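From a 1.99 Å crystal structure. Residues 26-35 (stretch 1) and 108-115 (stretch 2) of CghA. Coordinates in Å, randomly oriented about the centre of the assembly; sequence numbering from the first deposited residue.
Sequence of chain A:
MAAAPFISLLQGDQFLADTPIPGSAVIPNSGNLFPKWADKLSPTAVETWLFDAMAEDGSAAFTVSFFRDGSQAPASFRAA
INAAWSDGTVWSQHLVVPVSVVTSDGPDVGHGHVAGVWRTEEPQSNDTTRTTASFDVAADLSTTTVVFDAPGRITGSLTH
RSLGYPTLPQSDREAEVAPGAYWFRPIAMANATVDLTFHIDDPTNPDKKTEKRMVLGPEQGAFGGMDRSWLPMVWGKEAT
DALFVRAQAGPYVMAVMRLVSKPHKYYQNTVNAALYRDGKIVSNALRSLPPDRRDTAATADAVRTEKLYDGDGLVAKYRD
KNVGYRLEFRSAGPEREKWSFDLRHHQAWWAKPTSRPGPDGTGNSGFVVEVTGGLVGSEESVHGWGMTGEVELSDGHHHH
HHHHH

Stretch 1, residues 26-35: VIPNSGNLFP
Stretch 2 (108-115) DVGHGHVA

Stretch 1 has no regular helix or strand. It packs against a type I turn, Asp108 to His111 (Val109 -66/-15, Gly110 -96/-10, His111 -143/64), and the strand residue Val114 (-107/138). The contact buries 400 Å² in all. Ser30 CA lies 5.5 Å from Gly110 CA, Phe34 CA 6.9 Å from Val109 CA, and Leu33 CA 7.0 Å from Val114 CA.

Val26 is buried but out of reach of stretch 2. Ile27 (phi/psi -97/116, chi1 m, chi2 t) points toward the turn. Its CD1 sits 4.0 Å from Gly110 CA and 4.3 Å from Val109 CG1. Glycine suits position 110, since a CB there would lie 3.2 Å from both Ile27 CG2 and Ser30 OG.

Asn29 has a left-handed backbone (53/42). Its O accepts a hydrogen bond from His111 NE2 at 2.8 Å and lies at the ring edge, near its plane, where an N-H points. His111 (chi1 m, chi2 86°) is steadied by a weak bond from its ND1 to Asp108 OD2, 3.1 Å. Asp108 (chi1 t) OD1 also accepts from Gly110 N at 3.1 Å.

Ser30 is extended (-143/149, chi1 t). Its OG donates to Gly110 O at 2.7 Å and accepts from Asn32 N at 2.8 Å. Water 1 links Gly31 N (-59/-21) to Gly110 O.

Asn32 (57/32, chi1 m, chi2 -98°) points away and braces its own loop. Its OD1 accepts from Ile27 N at 2.8 Å; its ND2 donates to Ile27 O at 2.8 Å and Ser30 O at 2.9 Å.

Leu33 (-72/-25, m, t) and Phe34 (-71/138, chi1 t, chi2 78°) point toward stretch 2 and make apolar side-chain contacts. Leu33, buried, sets CB 3.8 Å from CG2 of Val114 (chi1 t). Val109 (chi1 p) CG2 approaches the Phe34 ring obliquely, 3.8 Å from Phe34 CG. Water 2 links Leu33 N to Gly110 O; water 3 joins Phe34 N to Val109 O.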

# COMPACT_ATOMS: atom_id res chain seq x y z
N VAL A 26 15.28 -10.66 -4.99
CA VAL A 26 13.90 -11.06 -5.16
C VAL A 26 13.83 -12.57 -5.29
O VAL A 26 14.58 -13.18 -6.06
CB VAL A 26 13.28 -10.39 -6.40
CG1 VAL A 26 11.85 -10.89 -6.60
CG2 VAL A 26 13.32 -8.88 -6.29
N ILE A 27 12.91 -13.18 -4.55
CA ILE A 27 12.59 -14.59 -4.68
C ILE A 27 11.37 -14.72 -5.58
O ILE A 27 10.29 -14.24 -5.19
CB ILE A 27 12.35 -15.25 -3.32
CG1 ILE A 27 13.53 -14.98 -2.39
CG2 ILE A 27 12.07 -16.74 -3.50
CD1 ILE A 27 13.24 -15.28 -0.92
N PRO A 28 11.47 -15.33 -6.75
CA PRO A 28 10.29 -15.53 -7.58
C PRO A 28 9.24 -16.36 -6.87
O PRO A 28 9.54 -17.22 -6.04
CB PRO A 28 10.83 -16.26 -8.81
CG PRO A 28 12.13 -16.84 -8.38
CD PRO A 28 12.69 -15.89 -7.37
N ASN A 29 7.98 -16.10 -7.22
CA ASN A 29 6.82 -16.84 -6.73
C ASN A 29 6.79 -16.92 -5.20
O ASN A 29 6.46 -17.95 -4.62
CB ASN A 29 6.77 -18.24 -7.33
CG ASN A 29 5.41 -18.86 -7.22
OD1 ASN A 29 4.38 -18.19 -7.39
ND2 ASN A 29 5.39 -20.15 -6.92
N SER A 30 7.10 -15.81 -4.54
CA SER A 30 7.13 -15.77 -3.09
C SER A 30 6.60 -14.44 -2.60
O SER A 30 6.76 -13.41 -3.26
CB SER A 30 8.56 -16.01 -2.57
OG SER A 30 8.70 -15.61 -1.22
N GLY A 31 5.97 -14.47 -1.42
CA GLY A 31 5.65 -13.24 -0.73
C GLY A 31 6.85 -12.39 -0.40
O GLY A 31 6.71 -11.18 -0.17
N ASN A 32 8.05 -13.00 -0.36
CA ASN A 32 9.27 -12.27 -0.03
C ASN A 32 9.18 -11.58 1.32
O ASN A 32 9.78 -10.52 1.53
CB ASN A 32 9.63 -11.25 -1.12
CG ASN A 32 10.30 -11.88 -2.31
OD1 ASN A 32 11.54 -11.86 -2.43
ND2 ASN A 32 9.51 -12.44 -3.22
N LEU A 33 8.43 -12.17 2.25
CA LEU A 33 8.10 -11.48 3.49
C LEU A 33 9.30 -11.36 4.41
O LEU A 33 9.33 -10.45 5.26
CB LEU A 33 6.96 -12.21 4.20
CG LEU A 33 5.66 -12.19 3.41
CD1 LEU A 33 4.55 -12.94 4.17
CD2 LEU A 33 5.28 -10.74 3.11
N PHE A 34 10.27 -12.25 4.30
CA PHE A 34 11.44 -12.14 5.16
C PHE A 34 12.28 -10.93 4.74
O PHE A 34 12.45 -10.68 3.55
CB PHE A 34 12.27 -13.42 5.11
CG PHE A 34 13.32 -13.49 6.18
CD1 PHE A 34 12.97 -13.82 7.49
CD2 PHE A 34 14.64 -13.20 5.90
CE1 PHE A 34 13.93 -13.87 8.49
CE2 PHE A 34 15.61 -13.25 6.90
CZ PHE A 34 15.25 -13.59 8.19
N PRO A 35 12.80 -10.16 5.70
CA PRO A 35 13.49 -8.92 5.36
C PRO A 35 14.65 -9.15 4.40
O PRO A 35 15.36 -10.15 4.48
CB PRO A 35 13.98 -8.40 6.71
CG PRO A 35 13.03 -8.98 7.69
CD PRO A 35 12.65 -10.33 7.16
N ASP A 108 12.36 -23.21 3.98
CA ASP A 108 12.36 -22.35 2.80
C ASP A 108 12.07 -20.91 3.21
O ASP A 108 10.94 -20.58 3.59
CB ASP A 108 11.33 -22.86 1.79
CG ASP A 108 11.45 -22.18 0.44
OD1 ASP A 108 12.11 -21.13 0.35
OD2 ASP A 108 10.86 -22.70 -0.53
N VAL A 109 13.08 -20.04 3.10
CA VAL A 109 12.97 -18.66 3.58
C VAL A 109 11.94 -17.87 2.77
O VAL A 109 11.51 -16.79 3.20
CB VAL A 109 14.34 -17.96 3.55
CG1 VAL A 109 14.85 -17.83 2.11
CG2 VAL A 109 14.32 -16.63 4.27
N GLY A 110 11.54 -18.37 1.60
CA GLY A 110 10.54 -17.72 0.79
C GLY A 110 9.14 -18.24 0.95
O GLY A 110 8.20 -17.63 0.43
N HIS A 111 8.97 -19.36 1.66
CA HIS A 111 7.66 -19.96 1.88
C HIS A 111 7.57 -20.54 3.29
O HIS A 111 7.43 -21.74 3.48
CB HIS A 111 7.34 -21.02 0.83
CG HIS A 111 7.52 -20.56 -0.58
ND1 HIS A 111 8.73 -20.60 -1.23
CD2 HIS A 111 6.63 -20.06 -1.47
CE1 HIS A 111 8.59 -20.13 -2.45
NE2 HIS A 111 7.32 -19.80 -2.63
N GLY A 112 7.66 -19.67 4.29
CA GLY A 112 7.48 -20.08 5.66
C GLY A 112 6.47 -19.20 6.36
O GLY A 112 6.09 -18.13 5.88
N HIS A 113 6.02 -19.69 7.51
CA HIS A 113 5.16 -18.90 8.38
C HIS A 113 5.96 -17.74 8.95
O HIS A 113 6.97 -17.95 9.63
CB HIS A 113 4.59 -19.78 9.49
CG HIS A 113 3.93 -19.02 10.59
ND1 HIS A 113 4.62 -18.53 11.68
CD2 HIS A 113 2.63 -18.66 10.77
CE1 HIS A 113 3.78 -17.90 12.48
NE2 HIS A 113 2.57 -17.96 11.95
N VAL A 114 5.52 -16.50 8.67
CA VAL A 114 6.26 -15.30 9.03
C VAL A 114 5.57 -14.60 10.18
O VAL A 114 4.34 -14.48 10.21
CB VAL A 114 6.40 -14.35 7.82
CG1 VAL A 114 6.99 -13.02 8.25
CG2 VAL A 114 7.24 -14.97 6.74
N ALA A 115 6.36 -14.11 11.13
CA ALA A 115 5.86 -13.30 12.23
C ALA A 115 6.76 -12.09 12.39
O ALA A 115 7.99 -12.23 12.45
CB ALA A 115 5.81 -14.09 13.54
O HOH W 1 5.32 -16.89 -0.41
O HOH W 2 7.73 -15.01 2.07
O HOH W 3 10.74 -14.23 2.28